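Beta-galactosidase (Trichoderma reesei, PDB 3OG2) probably hydrolyses terminal non-reducing beta-D-galactose residues of beta-D-galactosides, as a family 35 glycoside hydrolase. Local coordinates at residues L111-G116 / I173-E178; Y118-V123 / E789-G794; P177-S182 / I213-F218. One frame throughout, in Å; residues are numbered along the deposited sequence.

Interaction 1 (L111-G116 / I173-E178); sequences LLARPG and ILYQPE
Ala113 is held to the neighbouring strand through both its backbone polar atoms: Ala113 N bonds to Leu174 O at 3.0 Å, and Ala113 O takes Gln176 N at 2.9 Å. The bond from Ile173 N to Leu111 O, 2.8 Å, continues the parallel pairing. Side chains pack closely against this pairing. Leu112 places CD1 3.7 Å from Leu174 CB. Pro115 crosses Tyr175 at about a right angle, its CD over one ring face, toward the rim, in a CH-pi contact. The segments belong to adjacent parallel strands of the TIM barrel. Helix 144-163 connects them in a beta-alpha-beta crossover and packs on Ala113, Pro115 and Tyr175. Arg114 and Gln176 instead touch Val277 of strand 275-280. Arg114 NH1 donates a nearly straight hydrogen bond to Gln176 OE1 at 2.9 Å, in the guanidinium plane, while the amide plane stands 89° from it. The same guanidinium makes salt bridges with Glu46 and with the galactose-binding Glu278. By contrast, beyond Pro115 two waters help to join the strand ends. One molecule joins Gly116 N to Gln176 O and Glu178 O. Another bridges Gly116 O and Tyr175 OH. Glu178 N also bonds directly to Gly116 O at 2.9 Å.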
ATOM      1  N   LEU A 111      -9.345   9.050   9.293  1.00  6.69           N
ATOM      2  CA  LEU A 111      -8.314   9.201   8.274  1.00  6.35           C
ATOM      3  C   LEU A 111      -7.273  10.250   8.640  1.00  6.41           C
ATOM      4  O   LEU A 111      -7.594  11.334   9.187  1.00  6.89           O
ATOM      5  CB  LEU A 111      -8.957   9.654   6.945  1.00  6.93           C
ATOM      6  CG  LEU A 111      -9.914   8.632   6.295  1.00  6.49           C
ATOM      7  CD1 LEU A 111     -10.576   9.274   5.065  1.00  7.79           C
ATOM      8  CD2 LEU A 111      -9.242   7.335   5.958  1.00  9.15           C
ATOM      9  N   LEU A 112      -6.034   9.907   8.285  1.00  5.91           N
ATOM     10  CA  LEU A 112      -4.885  10.822   8.251  1.00  6.09           C
ATOM     11  C   LEU A 112      -4.656  11.173   6.787  1.00  5.51           C
ATOM     12  O   LEU A 112      -4.296  10.298   6.000  1.00  7.10           O
ATOM     13  CB  LEU A 112      -3.680  10.129   8.891  1.00  6.42           C
ATOM     14  CG  LEU A 112      -2.311  10.743   8.544  1.00  8.58           C
ATOM     15  CD1 LEU A 112      -2.215  12.247   8.799  1.00  9.59           C
ATOM     16  CD2 LEU A 112      -1.201  10.027   9.328  1.00 10.19           C
ATOM     17  N   ALA A 113      -4.906  12.436   6.430  1.00  6.56           N
ATOM     18  CA  ALA A 113      -4.783  12.885   5.045  1.00  7.26           C
ATOM     19  C   ALA A 113      -3.388  13.429   4.788  1.00  6.94           C
ATOM     20  O   ALA A 113      -2.935  14.284   5.563  1.00  7.49           O
ATOM     21  CB  ALA A 113      -5.816  13.997   4.788  1.00  7.63           C
ATOM     22  N   ARG A 114      -2.761  12.960   3.704  1.00  6.50           N
ATOM     23  CA  ARG A 114      -1.361  13.345   3.412  1.00  6.58           C
ATOM     24  C   ARG A 114      -1.307  13.766   1.956  1.00  5.80           C
ATOM     25  O   ARG A 114      -0.878  12.969   1.081  1.00  7.34           O
ATOM     26  CB  ARG A 114      -0.399  12.190   3.759  1.00  6.92           C
ATOM     27  CG  ARG A 114      -0.761  11.459   5.049  1.00  7.64           C
ATOM     28  CD  ARG A 114       0.388  10.699   5.662  1.00  7.81           C
ATOM     29  NE  ARG A 114       0.842   9.593   4.832  1.00  7.63           N
ATOM     30  CZ  ARG A 114       2.117   9.231   4.749  1.00  7.02           C
ATOM     31  NH1 ARG A 114       3.105   9.911   5.352  1.00  8.35           N
ATOM     32  NH2 ARG A 114       2.423   8.145   4.002  1.00  7.46           N
ATOM     33  N   PRO A 115      -1.739  14.983   1.625  1.00  6.30           N
ATOM     34  CA  PRO A 115      -1.846  15.360   0.229  1.00  6.78           C
ATOM     35  C   PRO A 115      -0.585  15.935  -0.413  1.00  7.34           C
ATOM     36  O   PRO A 115      -0.633  16.338  -1.573  1.00  8.76           O
ATOM     37  CB  PRO A 115      -2.961  16.433   0.245  1.00  7.58           C
ATOM     38  CG  PRO A 115      -2.776  17.100   1.562  1.00  8.57           C
ATOM     39  CD  PRO A 115      -2.347  15.991   2.525  1.00  7.68           C
ATOM     40  N   GLY A 116       0.502  16.007   0.321  1.00  6.66           N
ATOM     41  CA  GLY A 116       1.744  16.506  -0.199  1.00  7.93           C
ATOM     42  C   GLY A 116       1.868  18.016  -0.026  1.00  7.22           C
ATOM     43  O   GLY A 116       1.700  18.497   1.099  1.00  9.15           O
ATOM     44  N   ILE A 173      -9.156  13.142  10.718  1.00  6.89           N
ATOM     45  CA  ILE A 173      -8.781  13.617  12.059  1.00  6.32           C
ATOM     46  C   ILE A 173      -7.414  14.279  12.127  1.00  7.01           C
ATOM     47  O   ILE A 173      -7.122  14.956  13.107  1.00  8.12           O
ATOM     48  CB  ILE A 173      -8.810  12.421  13.067  1.00  6.69           C
ATOM     49  CG1 ILE A 173      -7.875  11.278  12.670  1.00  7.72           C
ATOM     50  CG2 ILE A 173     -10.248  11.976  13.286  1.00  7.77           C
ATOM     51  CD1 ILE A 173      -7.660  10.261  13.767  1.00  9.70           C
ATOM     52  N   LEU A 174      -6.573  14.078  11.120  1.00  7.32           N
ATOM     53  CA  LEU A 174      -5.180  14.556  11.143  1.00  6.63           C
ATOM     54  C   LEU A 174      -4.791  14.891   9.702  1.00  6.16           C
ATOM     55  O   LEU A 174      -5.309  14.306   8.765  1.00  6.91           O
ATOM     56  CB  LEU A 174      -4.214  13.523  11.655  1.00  7.05           C
ATOM     57  CG  LEU A 174      -4.351  13.151  13.133  1.00  7.94           C
ATOM     58  CD1 LEU A 174      -3.494  11.894  13.390  1.00 10.10           C
ATOM     59  CD2 LEU A 174      -3.886  14.314  14.017  1.00  8.60           C
ATOM     60  N   TYR A 175      -3.890  15.874   9.564  1.00  6.42           N
ATOM     61  CA  TYR A 175      -3.383  16.267   8.264  1.00  6.83           C
ATOM     62  C   TYR A 175      -1.870  16.366   8.314  1.00  6.33           C
ATOM     63  O   TYR A 175      -1.313  16.996   9.213  1.00  7.53           O
ATOM     64  CB  TYR A 175      -4.014  17.618   7.906  1.00  6.81           C
ATOM     65  CG  TYR A 175      -3.667  18.233   6.576  1.00  7.06           C
ATOM     66  CD1 TYR A 175      -2.423  18.825   6.298  1.00  8.08           C
ATOM     67  CD2 TYR A 175      -4.658  18.242   5.553  1.00  7.98           C
ATOM     68  CE1 TYR A 175      -2.147  19.363   5.083  1.00  7.55           C
ATOM     69  CE2 TYR A 175      -4.364  18.838   4.328  1.00  9.19           C
ATOM     70  CZ  TYR A 175      -3.107  19.399   4.103  1.00  8.27           C
ATOM     71  OH  TYR A 175      -2.835  19.996   2.879  1.00 10.02           O
ATOM     72  N   GLN A 176      -1.220  15.818   7.279  1.00  6.59           N
ATOM     73  CA  GLN A 176       0.245  15.942   7.170  1.00  6.78           C
ATOM     74  C   GLN A 176       0.561  16.880   6.013  1.00  6.89           C
ATOM     75  O   GLN A 176       0.213  16.603   4.844  1.00  8.44           O
ATOM     76  CB  GLN A 176       0.865  14.562   6.858  1.00  6.61           C
ATOM     77  CG  GLN A 176       2.370  14.654   6.615  1.00  7.11           C
ATOM     78  CD  GLN A 176       2.912  13.342   6.124  1.00  6.55           C
ATOM     79  OE1 GLN A 176       2.939  12.325   6.862  1.00  7.56           O
ATOM     80  NE2 GLN A 176       3.385  13.279   4.865  1.00  7.96           N
ATOM     81  N   PRO A 177       1.271  17.973   6.261  1.00  8.14           N
ATOM     82  CA  PRO A 177       1.778  18.826   5.221  1.00  8.75           C
ATOM     83  C   PRO A 177       3.161  18.324   4.765  1.00  7.94           C
ATOM     84  O   PRO A 177       3.968  17.938   5.614  1.00  9.79           O
ATOM     85  CB  PRO A 177       1.918  20.187   5.929  1.00 11.27           C
ATOM     86  CG  PRO A 177       2.075  19.880   7.391  1.00 18.29           C
ATOM     87  CD  PRO A 177       1.599  18.488   7.638  1.00  9.70           C
ATOM     88  N   GLU A 178       3.442  18.370   3.450  1.00  8.24           N
ATOM     89  CA  GLU A 178       4.801  17.979   2.974  1.00  8.91           C
ATOM     90  C   GLU A 178       5.017  16.482   3.213  1.00  8.88           C
ATOM     91  O   GLU A 178       4.046  15.729   3.483  1.00  8.85           O
ATOM     92  CB  GLU A 178       5.920  18.869   3.579  1.00  9.12           C
ATOM     93  CG  GLU A 178       6.632  19.747   2.542  1.00  9.09           C
ATOM     94  CD  GLU A 178       7.630  19.006   1.685  1.00  8.80           C
ATOM     95  OE1 GLU A 178       7.993  17.842   2.040  1.00 10.07           O
ATOM     96  OE2 GLU A 178       8.132  19.541   0.653  1.00  9.35           O
TER
HETATM   97  O   HOH W   1       1.386  15.156   2.842  1.00  8.85           O
HETATM   98  O   HOH W   2      -0.225  20.226   2.360  1.00 12.30           O

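Interaction 2 (Y118-V123 / E789-G794). With GLC (alpha-D-glucopyranose), chain C.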
ATOM      1  N   TYR A 118       4.324  17.295  -2.241  1.00  6.45           N
ATOM      2  CA  TYR A 118       5.281  16.224  -2.471  1.00  6.45           C
ATOM      3  C   TYR A 118       4.908  15.035  -1.590  1.00  6.70           C
ATOM      4  O   TYR A 118       4.761  15.203  -0.360  1.00  7.74           O
ATOM      5  CB  TYR A 118       6.707  16.715  -2.145  1.00  8.04           C
ATOM      6  CG  TYR A 118       7.662  15.607  -2.592  1.00  7.21           C
ATOM      7  CD1 TYR A 118       7.856  15.390  -3.961  1.00  7.70           C
ATOM      8  CD2 TYR A 118       8.327  14.791  -1.673  1.00  7.88           C
ATOM      9  CE1 TYR A 118       8.715  14.402  -4.407  1.00  7.96           C
ATOM     10  CE2 TYR A 118       9.173  13.769  -2.106  1.00  8.07           C
ATOM     11  CZ  TYR A 118       9.350  13.585  -3.480  1.00  7.59           C
ATOM     12  OH  TYR A 118      10.157  12.554  -3.934  1.00  9.54           O
ATOM     13  N   ILE A 119       4.767  13.831  -2.192  1.00  6.91           N
ATOM     14  CA  ILE A 119       4.434  12.644  -1.414  1.00  6.76           C
ATOM     15  C   ILE A 119       5.481  11.533  -1.500  1.00  6.31           C
ATOM     16  O   ILE A 119       5.446  10.617  -0.677  1.00  6.94           O
ATOM     17  CB  ILE A 119       3.033  12.054  -1.815  1.00  6.24           C
ATOM     18  CG1 ILE A 119       2.957  11.625  -3.272  1.00  6.56           C
ATOM     19  CG2 ILE A 119       1.918  13.031  -1.428  1.00  7.39           C
ATOM     20  CD1 ILE A 119       1.741  10.780  -3.597  1.00  6.84           C
ATOM     21  N   ASN A 120       6.402  11.576  -2.465  1.00  6.65           N
ATOM     22  CA  ASN A 120       7.396  10.491  -2.671  1.00  6.69           C
ATOM     23  C   ASN A 120       6.625   9.253  -3.119  1.00  5.68           C
ATOM     24  O   ASN A 120       6.207   9.215  -4.282  1.00  7.33           O
ATOM     25  CB  ASN A 120       8.260  10.303  -1.403  1.00  8.00           C
ATOM     26  CG  ASN A 120       9.610   9.722  -1.748  1.00  8.23           C
ATOM     27  OD1 ASN A 120      10.375  10.307  -2.569  1.00  9.20           O
ATOM     28  ND2 ASN A 120       9.954   8.562  -1.207  1.00  9.76           N
ATOM     29  N   ALA A 121       6.387   8.277  -2.239  1.00  6.46           N
ATOM     30  CA  ALA A 121       5.370   7.253  -2.470  1.00  6.62           C
ATOM     31  C   ALA A 121       5.658   6.277  -3.574  1.00  6.48           C
ATOM     32  O   ALA A 121       4.804   5.443  -3.950  1.00  6.91           O
ATOM     33  CB  ALA A 121       3.981   7.867  -2.713  1.00  7.14           C
ATOM     34  N   GLU A 122       6.877   6.295  -4.099  1.00  6.91           N
ATOM     35  CA  GLU A 122       7.234   5.466  -5.265  1.00  6.40           C
ATOM     36  C   GLU A 122       6.289   5.693  -6.456  1.00  6.83           C
ATOM     37  O   GLU A 122       6.045   4.820  -7.275  1.00  7.29           O
ATOM     38  CB  GLU A 122       7.315   3.979  -4.898  1.00  7.54           C
ATOM     39  CG  GLU A 122       8.556   3.699  -4.005  1.00  8.24           C
ATOM     40  CD  GLU A 122       8.367   4.148  -2.567  1.00  7.91           C
ATOM     41  OE1 GLU A 122       7.414   3.653  -1.887  1.00 10.12           O
ATOM     42  OE2 GLU A 122       9.206   4.943  -2.062  1.00 10.35           O
ATOM     43  N   VAL A 123       5.777   6.932  -6.559  1.00  6.70           N
ATOM     44  CA  VAL A 123       4.950   7.336  -7.691  1.00  7.01           C
ATOM     45  C   VAL A 123       5.785   8.253  -8.599  1.00  6.10           C
ATOM     46  O   VAL A 123       6.768   8.884  -8.162  1.00  6.75           O
ATOM     47  CB  VAL A 123       3.637   8.049  -7.332  1.00  6.98           C
ATOM     48  CG1 VAL A 123       2.794   7.132  -6.424  1.00  8.02           C
ATOM     49  CG2 VAL A 123       3.817   9.437  -6.723  1.00  8.64           C
ATOM     50  N   GLU A 789      11.622  10.530  -8.375  1.00  7.57           N
ATOM     51  CA  GLU A 789      11.326  11.214  -7.140  1.00  7.96           C
ATOM     52  C   GLU A 789      12.293  12.368  -6.875  1.00  7.59           C
ATOM     53  O   GLU A 789      13.263  12.615  -7.611  1.00  9.94           O
ATOM     54  CB  GLU A 789      11.371  10.183  -5.962  1.00  8.14           C
ATOM     55  CG  GLU A 789      10.157   9.258  -6.010  1.00  8.47           C
ATOM     56  CD  GLU A 789      10.285   8.140  -4.998  1.00  8.44           C
ATOM     57  OE1 GLU A 789      11.464   7.653  -4.776  1.00  9.94           O
ATOM     58  OE2 GLU A 789       9.268   7.729  -4.426  1.00  9.74           O
ATOM     59  N   ASN A 790      11.968  13.117  -5.801  1.00  8.29           N
ATOM     60  CA  ASN A 790      12.709  14.325  -5.436  1.00  8.32           C
ATOM     61  C   ASN A 790      12.872  14.358  -3.929  1.00  8.58           C
ATOM     62  O   ASN A 790      12.517  15.311  -3.229  1.00  9.33           O
ATOM     63  CB  ASN A 790      11.942  15.570  -5.937  1.00  9.18           C
ATOM     64  CG  ASN A 790      12.875  16.748  -6.140  1.00  8.20           C
ATOM     65  OD1 ASN A 790      13.264  17.012  -7.278  1.00  9.76           O
ATOM     66  ND2 ASN A 790      13.254  17.482  -5.083  1.00 10.76           N
ATOM     67  N   TRP A 791      13.464  13.257  -3.407  1.00  9.77           N
ATOM     68  CA  TRP A 791      13.500  13.051  -1.971  1.00 10.96           C
ATOM     69  C   TRP A 791      14.438  13.987  -1.257  1.00 10.18           C
ATOM     70  O   TRP A 791      14.254  14.260  -0.058  1.00 15.85           O
ATOM     71  CB  TRP A 791      13.858  11.580  -1.633  1.00 19.56           C
ATOM     72  CG  TRP A 791      13.647  11.351  -0.168  1.00 21.82           C
ATOM     73  CD1 TRP A 791      12.479  11.023   0.454  1.00 36.23           C
ATOM     74  CD2 TRP A 791      14.639  11.432   0.860  1.00 36.30           C
ATOM     75  NE1 TRP A 791      12.672  10.899   1.790  1.00 36.98           N
ATOM     76  CE2 TRP A 791      13.989  11.142   2.088  1.00 30.46           C
ATOM     77  CE3 TRP A 791      16.017  11.737   0.781  1.00 37.05           C
ATOM     78  CZ2 TRP A 791      14.671  11.139   3.286  1.00 36.55           C
ATOM     79  CZ3 TRP A 791      16.703  11.730   2.004  1.00 49.80           C
ATOM     80  CH2 TRP A 791      16.017  11.436   3.194  1.00 50.47           C
ATOM     81  N   THR A 792      15.450  14.526  -1.897  1.00 10.52           N
ATOM     82  CA  THR A 792      16.420  15.422  -1.227  1.00 11.36           C
ATOM     83  C   THR A 792      16.130  16.836  -1.734  1.00 11.13           C
ATOM     84  O   THR A 792      16.376  17.197  -2.886  1.00 14.25           O
ATOM     85  CB  THR A 792      17.835  15.046  -1.581  1.00 12.33           C
ATOM     86  OG1 THR A 792      18.068  13.684  -1.124  1.00 15.69           O
ATOM     87  CG2 THR A 792      18.853  15.973  -0.929  1.00 15.55           C
ATOM     88  N   THR A 793      15.602  17.671  -0.876  1.00 12.18           N
ATOM     89  CA  THR A 793      15.337  19.074  -1.198  1.00 12.54           C
ATOM     90  C   THR A 793      16.605  19.765  -1.674  1.00 12.05           C
ATOM     91  O   THR A 793      17.649  19.672  -1.015  1.00 12.48           O
ATOM     92  CB  THR A 793      14.758  19.745   0.062  1.00 14.34           C
ATOM     93  OG1 THR A 793      13.438  19.192   0.296  1.00 16.12           O
ATOM     94  CG2 THR A 793      14.648  21.231  -0.141  1.00 17.62           C
ATOM     95  N   GLY A 794      16.538  20.443  -2.816  1.00 13.25           N
ATOM     96  CA  GLY A 794      17.700  21.185  -3.306  1.00 16.58           C
ATOM     97  C   GLY A 794      18.419  20.394  -4.394  1.00 14.64           C
ATOM     98  O   GLY A 794      19.263  20.981  -5.049  1.00 18.33           O
TER
HETATM   99  C1  GLC C   8      16.750   3.862  -2.840  1.00 66.36           C
HETATM  100  C2  GLC C   8      16.582   4.239  -1.387  1.00 72.79           C
HETATM  101  C3  GLC C   8      15.373   5.063  -1.008  1.00 76.84           C
HETATM  102  C4  GLC C   8      14.974   6.037  -2.103  1.00 82.87           C
HETATM  103  C5  GLC C   8      14.858   5.232  -3.415  1.00 78.62           C
HETATM  104  C6  GLC C   8      14.063   5.978  -4.415  1.00 75.47           C
HETATM  105  O2  GLC C   8      16.606   3.086  -0.573  1.00 72.99           O
HETATM  106  O3  GLC C   8      15.687   5.766   0.182  1.00 78.52           O
HETATM  107  O4  GLC C   8      13.724   6.644  -1.835  1.00 88.47           O
HETATM  108  O5  GLC C   8      16.139   4.750  -3.765  1.00 72.64           O
HETATM  109  O6  GLC C   8      14.236   5.868  -5.778  1.00 91.74           O
HETATM  110  O   HOH W   3      11.425   5.619  -3.151  1.00 14.33           O
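The galactose-binding loop of the TIM barrel, with Asn120 and Glu122, is met here by Glu789, Asn790 and Trp791 from a loop that follows strand 775-782, far along the chain. Tyr118 is the first link. Its CG lies anti to the backbone N (chi1 -172°), and the ring carries OH toward the second loop. There OH accepts Asn790 N at 2.7 Å. It also donates to Asn120 OD1 at 2.6 Å, in the carbonyl plane and on a lone pair. A phenylalanine here would probably leave Asn790 N without this acceptor and let the Asn120 amide turn more easily. Asn120 OD1 also lies at the edge of the Trp791 ring, 3.8 Å from Trp791 CD1. The Asn120 amide is stacked on the Glu789 carboxylate, with planes 19° apart and Asn120 OD1 3.3 Å from Glu789 CD. Glu122 N donates to Glu789 OE2 at 2.8 Å in a bent bond, nearly along the C-O axis. Glu789 OE1 lies 3.1 Å from C6 of a glucose of the protein's own attached glycan. One water donates to Glu789 OE1 and to Glu122 OE2, and is also hydrogen-bonded to the glucose O4. Outside the contact, Glu122 OE1 bonds to Tyr342, while Glu122 OE2 and Asn120 ND2 bond to a glycerol. Glu122 OE2 is 3.7 Å from Glu789 OE2, two acidic groups close together. The N-H on Glu789 OE2 and the water shared by Glu789 OE1 and Glu122 OE2 would probably ease any repulsion.

Interaction 3 (P177-S182 / I213-F218)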
ATOM      1  N   PRO A 177       1.271  17.973   6.261  1.00  8.14           N
ATOM      2  CA  PRO A 177       1.778  18.826   5.221  1.00  8.75           C
ATOM      3  C   PRO A 177       3.161  18.324   4.765  1.00  7.94           C
ATOM      4  O   PRO A 177       3.968  17.938   5.614  1.00  9.79           O
ATOM      5  CB  PRO A 177       1.918  20.187   5.929  1.00 11.27           C
ATOM      6  CG  PRO A 177       2.075  19.880   7.391  1.00 18.29           C
ATOM      7  CD  PRO A 177       1.599  18.488   7.638  1.00  9.70           C
ATOM      8  N   GLU A 178       3.442  18.370   3.450  1.00  8.24           N
ATOM      9  CA  GLU A 178       4.801  17.979   2.974  1.00  8.91           C
ATOM     10  C   GLU A 178       5.017  16.482   3.213  1.00  8.88           C
ATOM     11  O   GLU A 178       4.046  15.729   3.483  1.00  8.85           O
ATOM     12  CB  GLU A 178       5.920  18.869   3.579  1.00  9.12           C
ATOM     13  CG  GLU A 178       6.632  19.747   2.542  1.00  9.09           C
ATOM     14  CD  GLU A 178       7.630  19.006   1.685  1.00  8.80           C
ATOM     15  OE1 GLU A 178       7.993  17.842   2.040  1.00 10.07           O
ATOM     16  OE2 GLU A 178       8.132  19.541   0.653  1.00  9.35           O
ATOM     17  N   ASN A 179       6.241  16.000   3.099  1.00  7.95           N
ATOM     18  CA  ASN A 179       6.496  14.561   3.298  1.00  7.23           C
ATOM     19  C   ASN A 179       7.982  14.365   3.538  1.00  6.77           C
ATOM     20  O   ASN A 179       8.760  14.650   2.612  1.00  7.95           O
ATOM     21  CB  ASN A 179       6.043  13.758   2.072  1.00  8.17           C
ATOM     22  CG  ASN A 179       6.257  12.272   2.349  1.00  7.94           C
ATOM     23  OD1 ASN A 179       5.373  11.735   3.072  1.00  8.47           O
ATOM     24  ND2 ASN A 179       7.311  11.600   1.943  1.00  9.09           N
ATOM     25  N   GLU A 180       8.363  13.873   4.703  1.00  6.92           N
ATOM     26  CA  GLU A 180       9.773  13.591   4.992  1.00  7.80           C
ATOM     27  C   GLU A 180      10.670  14.777   4.601  1.00  7.39           C
ATOM     28  O   GLU A 180      11.692  14.645   3.912  1.00  9.95           O
ATOM     29  CB  GLU A 180      10.288  12.293   4.336  1.00  9.15           C
ATOM     30  CG  GLU A 180       9.614  11.080   4.967  1.00 10.73           C
ATOM     31  CD  GLU A 180      10.247   9.762   4.692  1.00 13.41           C
ATOM     32  OE1 GLU A 180      11.028   9.634   3.726  1.00 18.86           O
ATOM     33  OE2 GLU A 180       9.977   8.731   5.403  1.00 15.92           O
ATOM     34  N   TYR A 181      10.266  15.939   5.108  1.00  8.17           N
ATOM     35  CA  TYR A 181      11.081  17.159   4.904  1.00  8.82           C
ATOM     36  C   TYR A 181      12.208  17.112   5.906  1.00  8.37           C
ATOM     37  O   TYR A 181      12.044  17.595   7.041  1.00 10.00           O
ATOM     38  CB  TYR A 181      10.157  18.399   5.032  1.00  9.06           C
ATOM     39  CG  TYR A 181      10.962  19.670   4.770  1.00  8.33           C
ATOM     40  CD1 TYR A 181      11.363  20.008   3.467  1.00  9.16           C
ATOM     41  CD2 TYR A 181      11.320  20.532   5.806  1.00  8.88           C
ATOM     42  CE1 TYR A 181      12.097  21.167   3.244  1.00  8.96           C
ATOM     43  CE2 TYR A 181      12.041  21.672   5.578  1.00  9.34           C
ATOM     44  CZ  TYR A 181      12.419  21.979   4.299  1.00  9.03           C
ATOM     45  OH  TYR A 181      13.164  23.133   4.082  1.00 10.56           O
ATOM     46  N   SER A 182      13.315  16.445   5.531  1.00  9.66           N
ATOM     47  CA  SER A 182      14.226  15.949   6.561  1.00 10.60           C
ATOM     48  C   SER A 182      15.699  16.225   6.306  1.00 12.13           C
ATOM     49  O   SER A 182      16.502  16.078   7.245  1.00 12.32           O
ATOM     50  CB  SER A 182      14.057  14.424   6.666  1.00 11.80           C
ATOM     51  OG  SER A 182      12.694  14.191   7.076  1.00 11.47           O
ATOM     52  N   ILE A 213       0.377  17.011  11.623  1.00  6.99           N
ATOM     53  CA  ILE A 213       1.414  16.058  12.044  1.00  6.89           C
ATOM     54  C   ILE A 213       2.378  15.911  10.906  1.00  7.19           C
ATOM     55  O   ILE A 213       1.988  15.889   9.723  1.00 10.21           O
ATOM     56  CB  ILE A 213       0.751  14.731  12.404  1.00  8.17           C
ATOM     57  CG1 ILE A 213       1.745  13.747  13.062  1.00  8.19           C
ATOM     58  CG2 ILE A 213       0.043  14.057  11.228  1.00 10.41           C
ATOM     59  CD1 ILE A 213       1.058  12.579  13.799  1.00 10.36           C
ATOM     60  N   ASN A 214       3.675  15.849  11.227  1.00  7.69           N
ATOM     61  CA  ASN A 214       4.642  15.645  10.150  1.00  7.69           C
ATOM     62  C   ASN A 214       5.247  14.240  10.235  1.00  6.94           C
ATOM     63  O   ASN A 214       4.887  13.432  11.060  1.00  8.30           O
ATOM     64  CB  ASN A 214       5.750  16.738  10.149  1.00  8.48           C
ATOM     65  CG  ASN A 214       6.648  16.677  11.361  1.00  9.11           C
ATOM     66  OD1 ASN A 214       6.375  16.067  12.405  1.00  8.45           O
ATOM     67  ND2 ASN A 214       7.694  17.449  11.256  1.00 15.34           N
ATOM     68  N   ASN A 215       6.164  13.975   9.279  1.00  7.05           N
ATOM     69  CA  ASN A 215       6.756  12.664   9.184  1.00  7.15           C
ATOM     70  C   ASN A 215       8.209  12.760   8.816  1.00  7.19           C
ATOM     71  O   ASN A 215       8.646  12.415   7.726  1.00  8.83           O
ATOM     72  CB  ASN A 215       5.979  11.756   8.198  1.00  7.41           C
ATOM     73  CG  ASN A 215       6.079  12.126   6.748  1.00  6.86           C
ATOM     74  OD1 ASN A 215       6.103  13.322   6.410  1.00  7.54           O
ATOM     75  ND2 ASN A 215       6.132  11.131   5.879  1.00  7.44           N
ATOM     76  N   ASP A 216       9.000  13.229   9.748  1.00  7.49           N
ATOM     77  CA  ASP A 216      10.441  13.294   9.575  1.00  7.90           C
ATOM     78  C   ASP A 216      10.976  11.916   9.199  1.00  7.65           C
ATOM     79  O   ASP A 216      10.543  10.905   9.769  1.00  8.97           O
ATOM     80  CB  ASP A 216      11.043  13.832  10.854  1.00  8.37           C
ATOM     81  CG  ASP A 216      12.322  14.663  10.763  1.00  8.73           C
ATOM     82  OD1 ASP A 216      12.902  14.769   9.657  1.00 11.46           O
ATOM     83  OD2 ASP A 216      12.752  15.159  11.839  1.00  9.47           O
ATOM     84  N   ALA A 217      11.904  11.834   8.232  1.00  8.38           N
ATOM     85  CA  ALA A 217      12.393  10.531   7.797  1.00 10.23           C
ATOM     86  C   ALA A 217      13.084   9.741   8.884  1.00  9.97           C
ATOM     87  O   ALA A 217      13.157   8.486   8.864  1.00 12.41           O
ATOM     88  CB  ALA A 217      13.299  10.677   6.595  1.00 10.43           C
ATOM     89  N   PHE A 218      13.659  10.480   9.831  1.00 10.13           N
ATOM     90  CA  PHE A 218      14.355   9.925  10.979  1.00 10.19           C
ATOM     91  C   PHE A 218      14.103  10.919  12.095  1.00  9.89           C
ATOM     92  O   PHE A 218      13.552  12.015  11.858  1.00 10.15           O
ATOM     93  CB  PHE A 218      15.853   9.718  10.660  1.00 11.33           C
ATOM     94  CG  PHE A 218      16.571  11.042  10.450  1.00 14.59           C
ATOM     95  CD1 PHE A 218      16.553  11.688   9.229  1.00 18.37           C
ATOM     96  CD2 PHE A 218      17.260  11.647  11.487  1.00 19.84           C
ATOM     97  CE1 PHE A 218      17.204  12.920   9.044  1.00 19.50           C
ATOM     98  CE2 PHE A 218      17.920  12.870  11.318  1.00 21.61           C
ATOM     99  CZ  PHE A 218      17.881  13.501  10.089  1.00 22.95           C
TER
HETATM  100  O   HOH W   4       5.588  15.979   6.856  1.00  8.83           O
HETATM  101  O   HOH W   5       9.911  17.354   8.911  1.00 23.33           O
HETATM  102  O   HOH W   6      15.270  16.162   9.837  1.00 11.82           O
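Glu180 and Asp216 bring two irregular backbones together, their CA atoms 4.6 Å apart, and Tyr181 next to them is the centre of an inverse gamma turn. Asn215 works with both ends of its amide. Its CG sits between the backbone N and the carbonyl carbon (chi1 69°), which sets the amide beside Asn179 and Glu180. Asn215 OD1 accepts Glu180 N at 2.9 Å from above the carbonyl plane. A water held by Pro177 O donates to the same oxygen. On the other end, Asn215 ND2 gives a bond of 3.0 Å to Asn179 OD1, lying well above that carbonyl plane; the two amides are turned 56° apart. Asn179 OD1 also accepts from Tyr76 OH and Gln176 NE2. Ser182 makes the second join. Its OG donates to Asp216 OD1 at 2.7 Å, on the anti lone pair, and accepts Ala217 N, also at 2.7 Å, in a nearly straight bond. The Glu180 side chain crosses that of Asn215 at about a right angle, with Glu180 CG 3.2 Å from Asn215 O and Glu180 CD 3.7 Å from Ala217 CB, and its OE1 bonds to Trp791. At the outer end, Phe218 brings CE1 to 3.7 Å from Ser182 O. Asn179 and Glu180 bind galactose in another structure of this protein, and their place after strand 172-177 matches the Asn-Glu pair of clan A glycoside hydrolases. Asp216 OD2 is bonded to Tyr235 OH and Thr222 N. Ser182 OG, a water and Thr222 N donate to the carboxylate, consistent with a charged aspartate. The Asn179 amide oxygen, gripped by three donors, is likely to turn little.

The three contacts lie beside the galactose site at the C-terminal end of the barrel strands; no galactose is bound here. Interaction 1 supplies the strands, and interaction 3 starts where it ends, sharing Pro177 and Glu178; their centres are about 11 Å apart. A probable hydrogen bond from Ile213 N to Tyr175 O, 2.9 Å, joins them. Interaction 2, centred about 11 Å from interaction 3 and about 16 Å from interaction 1, brings the distant loop to the site. Its Trp791 NE1 probably bonds to Glu180 OE1 at 2.8 Å, and Trp791 CZ2 packs 3.6 Å from Ala217 CB. Asn120, Ala121, Glu122 and Asn179 hydrogen-bond a glycerol, probably from the crystallisation liquor.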